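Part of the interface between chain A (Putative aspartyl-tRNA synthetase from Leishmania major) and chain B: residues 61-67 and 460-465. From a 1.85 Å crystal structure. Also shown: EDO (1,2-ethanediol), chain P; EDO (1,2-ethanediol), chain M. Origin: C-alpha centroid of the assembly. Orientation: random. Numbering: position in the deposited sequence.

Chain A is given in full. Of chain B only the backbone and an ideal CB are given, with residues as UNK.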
# COMPACT_ATOMS: atom_id res chain seq x y z
N PRO A 61 -14.57 19.96 -29.73
CA PRO A 61 -14.30 18.59 -30.17
C PRO A 61 -13.85 17.74 -28.98
O PRO A 61 -13.19 18.23 -28.07
CB PRO A 61 -13.17 18.75 -31.19
CG PRO A 61 -13.30 20.15 -31.68
CD PRO A 61 -13.78 20.95 -30.49
N MET A 62 -14.23 16.47 -29.01
CA MET A 62 -13.84 15.55 -27.94
C MET A 62 -12.32 15.48 -27.84
O MET A 62 -11.61 15.43 -28.85
CB MET A 62 -14.40 14.16 -28.20
CG MET A 62 -14.19 13.17 -27.05
SD MET A 62 -14.76 11.53 -27.51
CE MET A 62 -13.86 11.20 -29.03
N VAL A 63 -11.81 15.49 -26.61
CA VAL A 63 -10.38 15.37 -26.39
C VAL A 63 -9.95 13.97 -26.81
O VAL A 63 -10.44 12.97 -26.27
CB VAL A 63 -10.03 15.65 -24.93
CG1 VAL A 63 -8.56 15.33 -24.63
CG2 VAL A 63 -10.37 17.11 -24.58
N GLN A 64 -9.06 13.88 -27.80
CA GLN A 64 -8.74 12.58 -28.39
C GLN A 64 -7.27 12.46 -28.79
O GLN A 64 -6.95 11.75 -29.74
CB GLN A 64 -9.67 12.31 -29.60
CG GLN A 64 -9.87 10.83 -29.96
CD GLN A 64 -10.86 10.60 -31.10
OE1 GLN A 64 -11.54 11.52 -31.57
NE2 GLN A 64 -10.96 9.35 -31.54
N SER A 65 -6.36 13.14 -28.07
CA SER A 65 -4.92 12.99 -28.29
C SER A 65 -4.53 13.36 -29.72
O SER A 65 -3.78 12.64 -30.40
CB SER A 65 -4.44 11.58 -27.94
OG SER A 65 -4.72 11.31 -26.59
N THR A 66 -5.04 14.50 -30.18
CA THR A 66 -4.64 15.05 -31.47
C THR A 66 -3.64 16.20 -31.34
O THR A 66 -3.05 16.60 -32.34
CB THR A 66 -5.89 15.53 -32.24
OG1 THR A 66 -6.52 16.58 -31.51
CG2 THR A 66 -6.88 14.40 -32.41
N THR A 67 -3.47 16.75 -30.13
CA THR A 67 -2.48 17.78 -29.86
C THR A 67 -1.75 17.41 -28.58
O THR A 67 -2.29 16.72 -27.73
CB THR A 67 -3.12 19.17 -29.70
OG1 THR A 67 -4.04 19.13 -28.60
CG2 THR A 67 -3.87 19.58 -30.98
N UNK B 460 -10.65 1.58 -24.33
CA UNK B 460 -9.50 2.27 -24.93
C UNK B 460 -9.96 3.23 -26.03
O UNK B 460 -10.67 2.84 -26.96
CB UNK B 460 -8.50 1.26 -25.50
N UNK B 461 -9.54 4.49 -25.91
CA UNK B 461 -9.84 5.49 -26.93
C UNK B 461 -9.15 5.15 -28.25
O UNK B 461 -7.93 4.94 -28.29
CB UNK B 461 -9.41 6.88 -26.45
N UNK B 462 -9.93 5.09 -29.33
CA UNK B 462 -9.39 4.91 -30.67
C UNK B 462 -8.76 6.21 -31.20
O UNK B 462 -9.08 7.32 -30.75
CB UNK B 462 -10.49 4.43 -31.62
N UNK B 463 -7.83 6.05 -32.15
CA UNK B 463 -7.18 7.21 -32.76
C UNK B 463 -8.17 7.91 -33.67
O UNK B 463 -8.93 7.26 -34.39
CB UNK B 463 -5.93 6.80 -33.54
N UNK B 464 -8.15 9.26 -33.65
CA UNK B 464 -9.12 10.01 -34.45
C UNK B 464 -8.86 9.84 -35.95
O UNK B 464 -9.81 9.81 -36.74
CB UNK B 464 -9.08 11.49 -34.08
N UNK B 465 -7.61 9.70 -36.34
CA UNK B 465 -7.25 9.64 -37.75
C UNK B 465 -7.39 8.23 -38.34
O UNK B 465 -7.45 8.09 -39.57
CB UNK B 465 -5.81 10.14 -37.93
C1 EDO P . -14.11 6.75 -31.13
O1 EDO P . -13.48 6.35 -32.36
C2 EDO P . -13.12 6.70 -29.95
O2 EDO P . -12.94 5.35 -29.52
C1 EDO M . -16.54 1.88 -32.44
O1 EDO M . -15.59 1.79 -31.38
C2 EDO M . -16.29 3.14 -33.27
O2 EDO M . -15.05 3.03 -33.98

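Position 460 opens the stretch with its ideal CB beyond 5.5 Å of any chain A atom here, so this contact places no demand on it and almost any residue would serve. The deposited residue is T460(B), whose OG1 is hydrogen-bonded elsewhere in the structure.

Position 461 is where the contact begins to choose. Its CA-to-CB bond points toward chain A, and the ideal CB lies 5.3 Å from CG of Q64(A), too far for a short side chain to pack well. Chain A offers the aliphatic CB and CG of Q64(A), the backbone O of V63(A) as an acceptor and, to one side, the sulfur and methyl end of M62(A), a chain extended t, t before it turns p at chi3. A long, flexible apolar chain suits best, methionine above all; leucine could cover only the nearer part, the CG of Q64(A), and a long chain ending in a donor, such as lysine, is not ruled out. The deposited residue is M461(B). With chi1 t and chi2 and chi3 both p, it lays its CG 3.8 Å from CG of Q64(A), its SD 4.0 Å from CE of M62(A), and its CE 3.7 Å from the backbone O of V63(A). Two methionines thus meet sulfur to methyl, an apolar contact that asks for little angular precision.

At position 462 the visible message lies in the backbone. The carboxamide of Q64(A) reaches across on an extended t, t chain, and its NE2 donates a hydrogen bond to the O of 462, 2.9 Å away at a nearly straight 166°. Any residue presents that carbonyl, so the bond does not select a side chain. CA-to-CB points sideways, with the ideal CB 4.9 Å from NE2 of Q64(A), and chain A leaves the side chain largely free. Two ethanediols, probably from the crystallisation liquor, offer hydroxyls that long polar chains such as glutamate or glutamine could meet; serine could reach only the chain P molecule. The deposited residue is E462(B): its OE1 accepts from O1 of the chain P ethanediol at 2.8 Å and from O2 of the chain M ethanediol at 2.6 Å, while its N donates to O2 of the former at 3.0 Å.

Position 463 points away; small or medium side chains, polar or apolar, would do here. It is C463(B), whose side chain makes no contact with chain A's stretch.

Position 464 returns toward chain A. The ideal CB sits 3.5 Å from OE1 of Q64(A) and 4.0 Å from CG2 of T66(A), with open space beyond. An aliphatic beginning and a polar end suit it, so lysine, arginine, glutamine or glutamate could be accommodated. The deposited residue is K464(B), whose CD packs 3.8 Å from CG2 of T66(A) before the end leads away. A water accepts from N of K464(B) at 2.9 Å and lies 2.7 Å from O of Q64(A), linking the two main chains.

Position 465 points sideways, and many residues would do; it is D465(B), whose carboxylate is hydrogen-bonded elsewhere in the structure.

Chain B, residues 460-465: TMECKD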
# COMPACT_ATOMS: atom_id res chain seq x y z
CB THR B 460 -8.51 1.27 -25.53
OG1 THR B 460 -8.19 0.27 -24.55
CG2 THR B 460 -7.21 2.00 -25.95
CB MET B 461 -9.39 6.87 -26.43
CG MET B 461 -9.77 8.03 -27.36
SD MET B 461 -11.54 8.40 -27.38
CE MET B 461 -11.67 9.49 -25.94
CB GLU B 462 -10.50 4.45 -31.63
CG GLU B 462 -10.93 3.01 -31.39
CD GLU B 462 -12.36 2.73 -31.81
OE1 GLU B 462 -12.95 3.56 -32.56
OE2 GLU B 462 -12.90 1.68 -31.40
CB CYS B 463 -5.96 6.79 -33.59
SG CYS B 463 -4.67 6.00 -32.61
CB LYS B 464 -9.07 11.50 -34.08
CG LYS B 464 -10.01 12.37 -34.92
CD LYS B 464 -10.17 13.74 -34.29
CE LYS B 464 -11.02 14.65 -35.15
NZ LYS B 464 -10.35 14.94 -36.45
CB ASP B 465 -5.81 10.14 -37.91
CG ASP B 465 -4.85 9.45 -36.94
OD1 ASP B 465 -5.12 9.47 -35.71
OD2 ASP B 465 -3.85 8.87 -37.41
O HOH W 1 -6.17 10.49 -31.99
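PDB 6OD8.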